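Local coordinates for protein type III secretion system effector HopBA1 (Pseudomonas syringae pv. aptata, PDB 5T09) that acts as a virulence factor recognised by the Arabidopsis disease resistance protein RBA1, which triggers plant cell death, and enhances RBA1 self-association, at residues A[25-30]-A[229-234]; A[47-52]-A[204-209]; A[75-80]-A[184-189]; A[161-166]-A[191-196]. All coordinates share one frame; numbering follows the deposited sequence.

Contact 1 of 4, residues A[25-30]-A[229-234]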
loop_
_atom_site.group_PDB
_atom_site.type_symbol
_atom_site.label_atom_id
_atom_site.label_comp_id
_atom_site.label_asym_id
_atom_site.label_seq_id
_atom_site.Cartn_x
_atom_site.Cartn_y
_atom_site.Cartn_z
ATOM N N PRO A 25 10.756 6.311 -17.550
ATOM C CA PRO A 25 10.121 7.631 -17.722
ATOM C C PRO A 25 8.651 7.683 -17.325
ATOM O O PRO A 25 8.107 8.789 -17.208
ATOM C CB PRO A 25 10.299 7.916 -19.220
ATOM C CG PRO A 25 11.489 7.119 -19.612
ATOM C CD PRO A 25 11.438 5.872 -18.779
ATOM N N SER A 26 7.986 6.543 -17.129
ATOM C CA SER A 26 6.620 6.566 -16.619
ATOM C C SER A 26 6.576 6.846 -15.123
ATOM O O SER A 26 5.531 7.264 -14.609
ATOM C CB SER A 26 5.918 5.239 -16.919
ATOM O OG SER A 26 6.510 4.170 -16.204
ATOM N N ILE A 27 7.682 6.625 -14.418
ATOM C CA ILE A 27 7.800 6.969 -13.007
ATOM C C ILE A 27 8.280 8.417 -12.947
ATOM O O ILE A 27 9.452 8.709 -13.196
ATOM C CB ILE A 27 8.750 6.023 -12.271
ATOM C CG1 ILE A 27 8.288 4.572 -12.436
ATOM C CG2 ILE A 27 8.811 6.379 -10.787
ATOM C CD1 ILE A 27 9.321 3.549 -12.025
ATOM N N ASN A 28 7.363 9.329 -12.635
ATOM C CA ASN A 28 7.680 10.745 -12.497
ATOM C C ASN A 28 7.921 11.045 -11.022
ATOM O O ASN A 28 7.008 10.910 -10.203
ATOM C CB ASN A 28 6.553 11.616 -13.051
ATOM C CG ASN A 28 6.383 11.468 -14.553
ATOM O OD1 ASN A 28 7.000 12.194 -15.333
ATOM N ND2 ASN A 28 5.544 10.523 -14.964
ATOM N N VAL A 29 9.145 11.443 -10.690
ATOM C CA VAL A 29 9.550 11.681 -9.310
ATOM C C VAL A 29 9.651 13.190 -9.125
ATOM O O VAL A 29 10.632 13.817 -9.538
ATOM C CB VAL A 29 10.871 10.980 -8.972
ATOM C CG1 VAL A 29 11.224 11.192 -7.505
ATOM C CG2 VAL A 29 10.781 9.493 -9.290
ATOM N N ARG A 30 8.631 13.777 -8.494
ATOM C CA ARG A 30 8.581 15.206 -8.209
ATOM C C ARG A 30 8.983 15.453 -6.763
ATOM O O ARG A 30 8.489 14.752 -5.868
ATOM C CB ARG A 30 7.173 15.742 -8.460
ATOM C CG ARG A 30 7.060 17.257 -8.430
ATOM C CD ARG A 30 5.928 17.755 -9.326
ATOM N NE ARG A 30 6.151 17.439 -10.736
ATOM C CZ ARG A 30 5.414 17.909 -11.739
ATOM N NH1 ARG A 30 4.398 18.727 -11.502
ATOM N NH2 ARG A 30 5.699 17.563 -12.988
ATOM N N HIS A 229 15.284 1.289 -2.676
ATOM C CA HIS A 229 14.089 0.573 -2.247
ATOM C C HIS A 229 12.827 1.425 -2.324
ATOM O O HIS A 229 11.737 0.927 -2.024
ATOM C CB HIS A 229 14.280 0.045 -0.820
ATOM C CG HIS A 229 15.450 -0.881 -0.671
ATOM N ND1 HIS A 229 16.319 -1.157 -1.704
ATOM C CD2 HIS A 229 15.893 -1.594 0.392
ATOM C CE1 HIS A 229 17.246 -1.998 -1.286
ATOM N NE2 HIS A 229 17.011 -2.279 -0.017
ATOM N N SER A 230 12.945 2.688 -2.723
ATOM C CA SER A 230 11.797 3.562 -2.935
ATOM C C SER A 230 12.285 4.776 -3.710
ATOM O O SER A 230 13.490 5.013 -3.832
ATOM C CB SER A 230 11.152 3.990 -1.616
ATOM O OG SER A 230 12.022 4.844 -0.885
ATOM N N HIS A 231 11.334 5.548 -4.231
ATOM C CA HIS A 231 11.650 6.776 -4.951
ATOM C C HIS A 231 11.539 8.022 -4.083
ATOM O O HIS A 231 12.352 8.940 -4.227
ATOM C CB HIS A 231 10.734 6.926 -6.165
ATOM C CG HIS A 231 10.891 5.834 -7.177
ATOM N ND1 HIS A 231 10.084 4.717 -7.197
ATOM C CD2 HIS A 231 11.766 5.683 -8.199
ATOM C CE1 HIS A 231 10.449 3.929 -8.193
ATOM N NE2 HIS A 231 11.470 4.491 -8.815
ATOM N N ILE A 232 10.546 8.091 -3.197
ATOM C CA ILE A 232 10.406 9.217 -2.281
ATOM C C ILE A 232 10.098 8.687 -0.890
ATOM O O ILE A 232 9.464 7.640 -0.725
ATOM C CB ILE A 232 9.317 10.220 -2.734
ATOM C CG1 ILE A 232 7.946 9.547 -2.834
ATOM C CG2 ILE A 232 9.706 10.853 -4.065
ATOM C CD1 ILE A 232 6.802 10.538 -2.953
ATOM N N VAL A 233 10.559 9.423 0.116
ATOM C CA VAL A 233 10.349 9.080 1.515
ATOM C C VAL A 233 9.462 10.152 2.129
ATOM O O VAL A 233 9.770 11.347 2.039
ATOM C CB VAL A 233 11.681 8.972 2.279
ATOM C CG1 VAL A 233 11.449 8.372 3.662
ATOM C CG2 VAL A 233 12.692 8.152 1.490
ATOM N N ILE A 234 8.362 9.728 2.740
ATOM C CA ILE A 234 7.450 10.623 3.441
ATOM C C ILE A 234 7.815 10.596 4.919
ATOM O O ILE A 234 7.865 9.524 5.536
ATOM C CB ILE A 234 5.984 10.218 3.217
ATOM C CG1 ILE A 234 5.564 10.571 1.786
ATOM C CG2 ILE A 234 5.065 10.897 4.244
ATOM C CD1 ILE A 234 4.142 10.184 1.431
#
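The imidazole of His231 has a methyl group laid squarely on one face: Ile27 CG2 sits 3.9 Å from the ring centroid and only 11° off the ring normal, a CH-pi contact. A second methyl of the same residue, Ile27 CD1, comes to 4.0 Å from His231 NE2. Val29 CG2 comes obliquely, 4.1 Å from His231 CD2 of the ring. The case illustrates how an N-terminal segment without regular structure can be fitted against the start of a sheet strand by apolar contact alone, here beside strand 232-235, which runs parallel to strand 209-214 in the mixed sheet of this EreA/ChaN-like alpha-beta fold.

The polar partners of the ring lie outside the two segments. His231 NE2 bonds to the carbonyl of Lys198 and His231 ND1 to the backbone N of Val210, which suggests a neutral ring with its proton on NE2. Both nitrogens are thus bonded, which probably fixes the rotation of the ring on whose face Ile27 CG2 rests. Ile27 has CG2 anti to its backbone N and CG1 beside it (chi1 -57°), and both branches supply a methyl to the ring. Further along, the side chains of Val29 and Ile232 slide past each other in opposite directions, and Ile223 of strand 222-223 touches both. The closest approach of this second pair joins Val29 CG1 to Ile232 CG2 at 3.8 Å.

Contact 2 of 4, residues A[47-52]-A[204-209]. With K (potassium ion), chain B.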
loop_
_atom_site.group_PDB
_atom_site.type_symbol
_atom_site.label_atom_id
_atom_site.label_comp_id
_atom_site.label_asym_id
_atom_site.label_seq_id
_atom_site.Cartn_x
_atom_site.Cartn_y
_atom_site.Cartn_z
ATOM N N ASN A 47 1.700 10.225 -11.390
ATOM C CA ASN A 47 1.921 8.854 -11.829
ATOM C C ASN A 47 0.595 8.122 -11.963
ATOM O O ASN A 47 -0.350 8.367 -11.209
ATOM C CB ASN A 47 2.819 8.082 -10.851
ATOM C CG ASN A 47 4.254 8.554 -10.881
ATOM O OD1 ASN A 47 5.048 8.101 -11.703
ATOM N ND2 ASN A 47 4.598 9.460 -9.974
ATOM N N ASN A 48 0.543 7.202 -12.928
ATOM C CA ASN A 48 -0.603 6.312 -13.064
ATOM C C ASN A 48 -0.604 5.201 -12.025
ATOM O O ASN A 48 -1.659 4.607 -11.777
ATOM C CB ASN A 48 -0.636 5.690 -14.462
ATOM C CG ASN A 48 -1.040 6.681 -15.532
ATOM O OD1 ASN A 48 -1.772 7.635 -15.264
ATOM N ND2 ASN A 48 -0.569 6.460 -16.755
ATOM N N LEU A 49 0.543 4.908 -11.413
ATOM C CA LEU A 49 0.636 3.835 -10.435
ATOM C C LEU A 49 1.593 4.249 -9.330
ATOM O O LEU A 49 2.735 4.638 -9.602
ATOM C CB LEU A 49 1.106 2.530 -11.089
ATOM C CG LEU A 49 1.252 1.318 -10.166
ATOM C CD1 LEU A 49 -0.077 0.954 -9.529
ATOM C CD2 LEU A 49 1.811 0.133 -10.935
ATOM N N VAL A 50 1.117 4.166 -8.090
ATOM C CA VAL A 50 1.904 4.474 -6.903
ATOM C C VAL A 50 1.847 3.276 -5.970
ATOM O O VAL A 50 0.781 2.685 -5.770
ATOM C CB VAL A 50 1.386 5.741 -6.187
ATOM C CG1 VAL A 50 2.095 5.942 -4.849
ATOM C CG2 VAL A 50 1.567 6.965 -7.078
ATOM N N TYR A 51 2.993 2.921 -5.400
ATOM C CA TYR A 51 3.078 1.886 -4.378
ATOM C C TYR A 51 3.316 2.542 -3.028
ATOM O O TYR A 51 4.236 3.354 -2.884
ATOM C CB TYR A 51 4.208 0.899 -4.681
ATOM C CG TYR A 51 3.997 0.059 -5.918
ATOM C CD1 TYR A 51 3.318 -1.148 -5.852
ATOM C CD2 TYR A 51 4.481 0.470 -7.151
ATOM C CE1 TYR A 51 3.128 -1.926 -6.981
ATOM C CE2 TYR A 51 4.294 -0.296 -8.284
ATOM C CZ TYR A 51 3.617 -1.492 -8.193
ATOM O OH TYR A 51 3.429 -2.258 -9.315
ATOM N N ILE A 52 2.493 2.188 -2.045
ATOM C CA ILE A 52 2.668 2.638 -0.668
ATOM C C ILE A 52 3.254 1.473 0.115
ATOM O O ILE A 52 2.571 0.474 0.363
ATOM C CB ILE A 52 1.350 3.119 -0.049
ATOM C CG1 ILE A 52 0.813 4.333 -0.810
ATOM C CG2 ILE A 52 1.549 3.465 1.434
ATOM C CD1 ILE A 52 -0.559 4.794 -0.345
ATOM N N ASP A 204 8.862 -8.069 -10.465
ATOM C CA ASP A 204 7.704 -8.836 -10.928
ATOM C C ASP A 204 6.402 -8.051 -10.818
ATOM O O ASP A 204 5.324 -8.650 -10.776
ATOM C CB ASP A 204 7.574 -10.163 -10.172
ATOM C CG ASP A 204 8.721 -11.113 -10.460
ATOM O OD1 ASP A 204 9.193 -11.144 -11.614
ATOM O OD2 ASP A 204 9.152 -11.827 -9.530
HETATM N N MSE A 205 6.472 -6.723 -10.763
HETATM C CA MSE A 205 5.270 -5.892 -10.763
HETATM C C MSE A 205 5.428 -4.742 -11.755
HETATM O O MSE A 205 6.532 -4.463 -12.220
HETATM C CB MSE A 205 4.979 -5.353 -9.356
HETATM C CG MSE A 205 5.040 -6.419 -8.262
HETATM SE SE MSE A 205 4.483 -5.786 -6.496
HETATM C CE MSE A 205 2.553 -5.772 -6.801
ATOM N N ARG A 206 4.320 -4.079 -12.079
ATOM C CA ARG A 206 4.353 -3.012 -13.064
ATOM C C ARG A 206 5.143 -1.813 -12.536
ATOM O O ARG A 206 5.126 -1.529 -11.334
ATOM C CB ARG A 206 2.941 -2.564 -13.417
ATOM C CG ARG A 206 2.073 -3.637 -14.037
ATOM C CD ARG A 206 0.612 -3.257 -13.906
ATOM N NE ARG A 206 0.193 -3.252 -12.509
ATOM C CZ ARG A 206 -0.945 -2.728 -12.065
ATOM N NH1 ARG A 206 -1.795 -2.158 -12.907
ATOM N NH2 ARG A 206 -1.231 -2.780 -10.774
ATOM N N PRO A 207 5.823 -1.077 -13.415
ATOM C CA PRO A 207 6.545 0.119 -12.960
ATOM C C PRO A 207 5.604 1.114 -12.296
ATOM O O PRO A 207 4.479 1.333 -12.748
ATOM C CB PRO A 207 7.146 0.690 -14.250
ATOM C CG PRO A 207 7.145 -0.440 -15.217
ATOM C CD PRO A 207 5.962 -1.281 -14.866
ATOM N N GLY A 208 6.077 1.714 -11.211
ATOM C CA GLY A 208 5.296 2.719 -10.515
ATOM C C GLY A 208 6.157 3.460 -9.518
ATOM O O GLY A 208 7.266 3.038 -9.181
ATOM N N LEU A 209 5.621 4.582 -9.051
ATOM C CA LEU A 209 6.272 5.379 -8.020
ATOM C C LEU A 209 6.099 4.684 -6.674
ATOM O O LEU A 209 4.970 4.419 -6.250
ATOM C CB LEU A 209 5.671 6.786 -8.004
ATOM C CG LEU A 209 6.308 7.906 -7.169
ATOM C CD1 LEU A 209 5.957 7.792 -5.692
ATOM C CD2 LEU A 209 7.811 7.927 -7.361
HETATM K K K B . 9.142 -3.896 -12.295
HETATM O O HOH W 1 1.112 -3.897 -9.492
#
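Tyr51 OH is held by two partners, giving its proton to Arg206 O at 2.7 Å and accepting one from a water at 2.8 Å from Tyr51 OH. The carbonyl bond is well directed, the hydroxyl lying in the plane of the Arg206 carbonyl on a lone pair, with a C=O...O angle of 132°. The same water accepts from Arg206 NH2 at 2.9 Å, so backbone and side chain of one arginine both tie down the tyrosine. The Arg206 chain bends at chi3 (-66°), which turns NE back, and one face of the guanidinium receives Leu49 CD2 3.9 Å above its plane, toward the rim. Arg206 NE makes a salt bridge with Asp170 of helix 166-179.

The tyrosine ring meets the selenomethionine at position 205 obliquely, a Met-aromatic contact with Met205 SE 4.1 Å from Tyr51 CE1, while Gly208 CA stands at the ring edge. On the backbone side, Met205 O binds the potassium ion at 2.7 Å, and carbonyls of Asp200 and Pro202 complete the protein ligands. Further on, Leu209 N donates to Leu49 O and Leu209 O accepts from Tyr51 N, so that Leu209 is bonded to the residues before and after its bridge partner Val50. Alternate bonding of this kind is the signature of parallel strand pairing, here at the entry to strand 209-214, just beyond a carbonyl-lined potassium site.

Contact 3 of 4, residues A[75-80]-A[184-189]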
loop_
_atom_site.group_PDB
_atom_site.type_symbol
_atom_site.label_atom_id
_atom_site.label_comp_id
_atom_site.label_asym_id
_atom_site.label_seq_id
_atom_site.Cartn_x
_atom_site.Cartn_y
_atom_site.Cartn_z
ATOM N N ALA A 75 -7.581 13.623 -7.602
ATOM C CA ALA A 75 -6.363 13.593 -8.402
ATOM C C ALA A 75 -6.412 12.553 -9.514
ATOM O O ALA A 75 -5.513 12.538 -10.361
ATOM C CB ALA A 75 -5.155 13.325 -7.503
ATOM N N GLY A 76 -7.428 11.690 -9.531
ATOM C CA GLY A 76 -7.561 10.661 -10.544
ATOM C C GLY A 76 -7.394 9.246 -10.035
ATOM O O GLY A 76 -7.411 8.312 -10.847
ATOM N N VAL A 77 -7.234 9.049 -8.728
ATOM C CA VAL A 77 -7.084 7.712 -8.161
ATOM C C VAL A 77 -8.472 7.089 -8.053
ATOM O O VAL A 77 -9.303 7.538 -7.261
ATOM C CB VAL A 77 -6.387 7.753 -6.796
ATOM C CG1 VAL A 77 -6.266 6.346 -6.207
ATOM C CG2 VAL A 77 -5.015 8.402 -6.920
ATOM N N ASP A 78 -8.724 6.054 -8.854
ATOM C CA ASP A 78 -9.997 5.349 -8.836
ATOM C C ASP A 78 -9.910 3.960 -8.219
ATOM O O ASP A 78 -10.947 3.309 -8.054
ATOM C CB ASP A 78 -10.547 5.224 -10.264
ATOM C CG ASP A 78 -10.759 6.570 -10.928
ATOM O OD1 ASP A 78 -11.250 7.497 -10.252
ATOM O OD2 ASP A 78 -10.431 6.703 -12.125
ATOM N N HIS A 79 -8.715 3.497 -7.862
ATOM C CA HIS A 79 -8.527 2.117 -7.441
ATOM C C HIS A 79 -7.459 2.055 -6.361
ATOM O O HIS A 79 -6.386 2.647 -6.511
ATOM C CB HIS A 79 -8.123 1.241 -8.630
ATOM C CG HIS A 79 -7.951 -0.204 -8.283
ATOM N ND1 HIS A 79 -6.891 -0.956 -8.742
ATOM C CD2 HIS A 79 -8.707 -1.037 -7.531
ATOM C CE1 HIS A 79 -6.998 -2.189 -8.282
ATOM N NE2 HIS A 79 -8.091 -2.266 -7.543
ATOM N N LEU A 80 -7.761 1.334 -5.282
ATOM C CA LEU A 80 -6.818 1.085 -4.197
ATOM C C LEU A 80 -6.764 -0.418 -3.956
ATOM O O LEU A 80 -7.738 -1.012 -3.484
ATOM C CB LEU A 80 -7.226 1.833 -2.928
ATOM C CG LEU A 80 -6.420 1.526 -1.666
ATOM C CD1 LEU A 80 -4.967 1.947 -1.823
ATOM C CD2 LEU A 80 -7.061 2.209 -0.470
ATOM N N LYS A 184 -6.020 6.041 -12.419
ATOM C CA LYS A 184 -4.830 5.791 -11.622
ATOM C C LYS A 184 -5.163 4.831 -10.490
ATOM O O LYS A 184 -6.302 4.783 -10.014
ATOM C CB LYS A 184 -4.271 7.093 -11.051
ATOM C CG LYS A 184 -4.011 8.146 -12.102
ATOM C CD LYS A 184 -3.524 9.433 -11.484
ATOM C CE LYS A 184 -3.129 10.435 -12.548
ATOM N NZ LYS A 184 -2.671 11.705 -11.938
ATOM N N SER A 185 -4.157 4.069 -10.065
ATOM C CA SER A 185 -4.311 3.092 -8.998
ATOM C C SER A 185 -3.180 3.240 -7.992
ATOM O O SER A 185 -2.084 3.700 -8.323
ATOM C CB SER A 185 -4.323 1.659 -9.549
ATOM O OG SER A 185 -4.556 0.725 -8.515
ATOM N N ILE A 186 -3.468 2.855 -6.751
ATOM C CA ILE A 186 -2.466 2.747 -5.699
ATOM C C ILE A 186 -2.460 1.308 -5.212
ATOM O O ILE A 186 -3.525 0.718 -4.989
ATOM C CB ILE A 186 -2.748 3.717 -4.536
ATOM C CG1 ILE A 186 -2.587 5.161 -5.007
ATOM C CG2 ILE A 186 -1.815 3.429 -3.352
ATOM C CD1 ILE A 186 -3.079 6.193 -4.017
ATOM N N VAL A 187 -1.265 0.746 -5.059
ATOM C CA VAL A 187 -1.070 -0.571 -4.467
ATOM C C VAL A 187 -0.441 -0.375 -3.097
ATOM O O VAL A 187 0.620 0.252 -2.977
ATOM C CB VAL A 187 -0.198 -1.470 -5.360
ATOM C CG1 VAL A 187 0.232 -2.732 -4.621
ATOM C CG2 VAL A 187 -0.950 -1.827 -6.628
ATOM N N TRP A 188 -1.091 -0.915 -2.070
ATOM C CA TRP A 188 -0.700 -0.720 -0.678
ATOM C C TRP A 188 -0.375 -2.086 -0.092
ATOM O O TRP A 188 -1.260 -2.940 0.036
ATOM C CB TRP A 188 -1.822 -0.022 0.092
ATOM C CG TRP A 188 -1.549 0.236 1.542
ATOM C CD1 TRP A 188 -0.345 0.199 2.180
ATOM C CD2 TRP A 188 -2.520 0.579 2.533
ATOM N NE1 TRP A 188 -0.508 0.503 3.513
ATOM C CE2 TRP A 188 -1.837 0.740 3.753
ATOM C CE3 TRP A 188 -3.905 0.768 2.506
ATOM C CZ2 TRP A 188 -2.493 1.075 4.936
ATOM C CZ3 TRP A 188 -4.553 1.102 3.677
ATOM C CH2 TRP A 188 -3.849 1.248 4.877
ATOM N N GLY A 189 0.893 -2.296 0.245
ATOM C CA GLY A 189 1.346 -3.577 0.751
ATOM C C GLY A 189 2.678 -3.421 1.445
ATOM O O GLY A 189 3.300 -2.355 1.414
#
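Val77 and Lys184 open a parallel strand pairing with a beta bulge, located in the core sheet of the alpha-beta fold. Among the backbone bonds, Lys184 O takes Asp78 N at 3.0 Å and, weakly, His79 N as well. Two consecutive N-H groups thus address one carbonyl, and the register slips by a residue between Val77 and His79. Beyond the bulge the pairing is regular: Ile186 N donates to His79 O at 2.9 Å. Before it, Gly76 closes helix 60-74 in a Schellman motif, its positive phi (112°) turning the chain into the strand.

The polar side chains give weaker bonds. His79 ND1 donates weakly to Ser185 OG at 2.9 Å, the angle at the hydrogen being only 120°; His79 NE2 is bonded to Ser138. The extended Lys184 chain passes beside Gly76 O, and its ammonium bonds weakly to Ala75 O but mainly to carbonyls of Ser45 and Ala44.

Apolar contacts occupy the face carrying Val77, Leu80 and Ile186, toward helix 60-74. Ile186 CD1 meets Val77 CG1 at 3.9 Å, the two side chains crossing at about a right angle. Leu80 CD1 is shared, touching Ile186 CG2 at 3.8 Å and Trp188 CB at 4.2 Å.

Contact 4 of 4, residues A[161-166]-A[191-196]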
loop_
_atom_site.group_PDB
_atom_site.type_symbol
_atom_site.label_atom_id
_atom_site.label_comp_id
_atom_site.label_asym_id
_atom_site.label_seq_id
_atom_site.Cartn_x
_atom_site.Cartn_y
_atom_site.Cartn_z
ATOM N N LYS A 161 10.520 -16.172 -0.067
ATOM C CA LYS A 161 9.279 -16.855 -0.415
ATOM C C LYS A 161 8.116 -15.875 -0.480
ATOM O O LYS A 161 7.295 -15.938 -1.402
ATOM C CB LYS A 161 8.994 -17.970 0.590
ATOM C CG LYS A 161 10.003 -19.115 0.549
ATOM C CD LYS A 161 9.827 -20.070 1.726
ATOM C CE LYS A 161 10.883 -21.168 1.720
ATOM N NZ LYS A 161 10.834 -22.002 2.954
ATOM N N ARG A 162 8.036 -14.951 0.481
ATOM C CA ARG A 162 6.988 -13.936 0.450
ATOM C C ARG A 162 7.053 -13.116 -0.832
ATOM O O ARG A 162 6.019 -12.830 -1.447
ATOM C CB ARG A 162 7.107 -13.021 1.669
ATOM C CG ARG A 162 6.777 -13.687 2.996
ATOM C CD ARG A 162 5.278 -13.847 3.178
ATOM N NE ARG A 162 4.568 -12.579 3.055
ATOM C CZ ARG A 162 3.262 -12.473 2.837
ATOM N NH1 ARG A 162 2.513 -13.561 2.714
ATOM N NH2 ARG A 162 2.704 -11.275 2.735
ATOM N N LEU A 163 8.259 -12.723 -1.249
ATOM C CA LEU A 163 8.394 -11.905 -2.450
ATOM C C LEU A 163 8.007 -12.655 -3.714
ATOM O O LEU A 163 7.759 -12.016 -4.741
ATOM C CB LEU A 163 9.824 -11.382 -2.578
ATOM C CG LEU A 163 10.015 -9.966 -2.029
ATOM C CD1 LEU A 163 9.617 -9.882 -0.560
ATOM C CD2 LEU A 163 11.452 -9.507 -2.224
ATOM N N ALA A 164 7.937 -13.986 -3.668
ATOM C CA ALA A 164 7.473 -14.732 -4.831
ATOM C C ALA A 164 6.028 -14.400 -5.176
ATOM O O ALA A 164 5.595 -14.663 -6.304
ATOM C CB ALA A 164 7.617 -16.237 -4.589
ATOM N N LEU A 165 5.279 -13.825 -4.236
ATOM C CA LEU A 165 3.883 -13.481 -4.468
ATOM C C LEU A 165 3.708 -12.188 -5.250
ATOM O O LEU A 165 2.581 -11.880 -5.646
ATOM C CB LEU A 165 3.146 -13.351 -3.132
ATOM C CG LEU A 165 3.091 -14.592 -2.245
ATOM C CD1 LEU A 165 2.409 -14.255 -0.930
ATOM C CD2 LEU A 165 2.371 -15.733 -2.950
ATOM N N ASN A 166 4.781 -11.423 -5.469
ATOM C CA ASN A 166 4.653 -10.145 -6.161
ATOM C C ASN A 166 3.958 -10.311 -7.505
ATOM O O ASN A 166 3.109 -9.496 -7.881
ATOM C CB ASN A 166 6.031 -9.511 -6.350
ATOM C CG ASN A 166 6.516 -8.792 -5.113
ATOM O OD1 ASN A 166 5.984 -8.987 -4.019
ATOM N ND2 ASN A 166 7.524 -7.943 -5.279
ATOM N N ALA A 191 6.256 -3.025 2.687
ATOM C CA ALA A 191 7.350 -2.346 2.000
ATOM C C ALA A 191 8.439 -3.316 1.556
ATOM O O ALA A 191 9.132 -3.053 0.567
ATOM C CB ALA A 191 7.943 -1.268 2.907
ATOM N N GLY A 192 8.611 -4.432 2.267
ATOM C CA GLY A 192 9.602 -5.413 1.859
ATOM C C GLY A 192 9.391 -5.917 0.443
ATOM O O GLY A 192 10.341 -6.339 -0.219
ATOM N N HIS A 193 8.152 -5.876 -0.043
ATOM C CA HIS A 193 7.860 -6.343 -1.392
ATOM C C HIS A 193 8.312 -5.358 -2.461
ATOM O O HIS A 193 8.400 -5.736 -3.634
ATOM C CB HIS A 193 6.360 -6.610 -1.536
ATOM C CG HIS A 193 5.876 -7.768 -0.720
ATOM N ND1 HIS A 193 5.517 -8.975 -1.280
ATOM C CD2 HIS A 193 5.701 -7.906 0.616
ATOM C CE1 HIS A 193 5.137 -9.805 -0.325
ATOM N NE2 HIS A 193 5.243 -9.182 0.835
ATOM N N PHE A 194 8.621 -4.118 -2.080
ATOM C CA PHE A 194 8.927 -3.055 -3.029
ATOM C C PHE A 194 10.397 -2.644 -2.995
ATOM O O PHE A 194 10.736 -1.543 -3.437
ATOM C CB PHE A 194 8.040 -1.841 -2.753
ATOM C CG PHE A 194 6.574 -2.162 -2.662
ATOM C CD1 PHE A 194 6.030 -3.225 -3.364
ATOM C CD2 PHE A 194 5.736 -1.394 -1.872
ATOM C CE1 PHE A 194 4.682 -3.516 -3.275
ATOM C CE2 PHE A 194 4.388 -1.676 -1.786
ATOM C CZ PHE A 194 3.859 -2.737 -2.482
ATOM N N SER A 195 11.274 -3.498 -2.476
ATOM C CA SER A 195 12.692 -3.175 -2.448
ATOM C C SER A 195 13.274 -3.202 -3.861
ATOM O O SER A 195 12.689 -3.757 -4.793
ATOM C CB SER A 195 13.449 -4.156 -1.555
ATOM O OG SER A 195 13.367 -5.475 -2.063
ATOM N N ASN A 196 14.446 -2.583 -4.008
ATOM C CA ASN A 196 15.154 -2.520 -5.286
ATOM C C ASN A 196 14.208 -2.115 -6.415
ATOM O O ASN A 196 14.182 -2.720 -7.489
ATOM C CB ASN A 196 15.837 -3.853 -5.596
ATOM C CG ASN A 196 16.895 -4.221 -4.572
ATOM O OD1 ASN A 196 17.953 -3.598 -4.508
ATOM N ND2 ASN A 196 16.615 -5.242 -3.771
#
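Leu163 and His193, whose CA atoms lie 5.7 Å apart, bring together a type I beta turn running from Leu163 to Asn166 and a short 3-10 segment at 191-193. The side chain of Asn166 reads both the ring and the backbone of the histidine. Its CG lies anti to the carbonyl carbon, beside the backbone N (chi1 -81°), which brings CG to the edge of the imidazole. His193 ND1 donates to Asn166 OD1 at 2.8 Å, with the oxygen in the plane of the imidazole and the donor nearly along the C=O axis. In return Asn166 ND2 donates to His193 O at 2.9 Å, using a lone pair in the plane of that carbonyl. This reciprocal pair fixes the rotation of the ring, and the amide lies nearly coplanar with it, the planes 30° apart. Asn166 ND2 has a further acceptor in Lys203 O.

Leu163 covers a face of the imidazole: its CD1 methyl is 4.3 Å from the His193 ring centroid and 11° off the normal, a CH-pi contact. The same methyl is 3.6 Å from Gly192 O. The ring of Trp169, from helix 166-179, also stacks with the imidazole. His193 CE1 comes to 3.3 Å from Arg162 O. The guanidinium of Arg162 stands almost perpendicular to the imidazole, with NH2 3.8 Å from His193 NE2, and its NH2 makes a salt bridge with Glu83.

One asparagine thus binds a histidine at two points, joining the turn between helices 152-163 and 166-179 to the loop leaving the C-terminal end of parallel core strand 184-190 in this EreA/ChaN-like alpha-beta fold.

How the contacts relate
Contacts 1, 2 and 3 all reach the same mixed sheet. The centre of contact 2 lies 9 Å from that of contact 1 and 9 Å from that of contact 3, and neighbouring strands 49-54 and 184-190 join contacts 2 and 3 directly. Asn47 carries contact 2 to contact 1 by a probable hydrogen bond from Asn28 N. Contact 4, about 19 Å from contact 3 between centres, lies beyond strand 184-190, and Phe194 touches residues of both contacts 2 and 3. Along the chain contact 1 encloses the others, contact 2 encloses contacts 3 and 4, and the segments of these two alternate. Distant parts of the sequence thus close one compact domain around its parallel core.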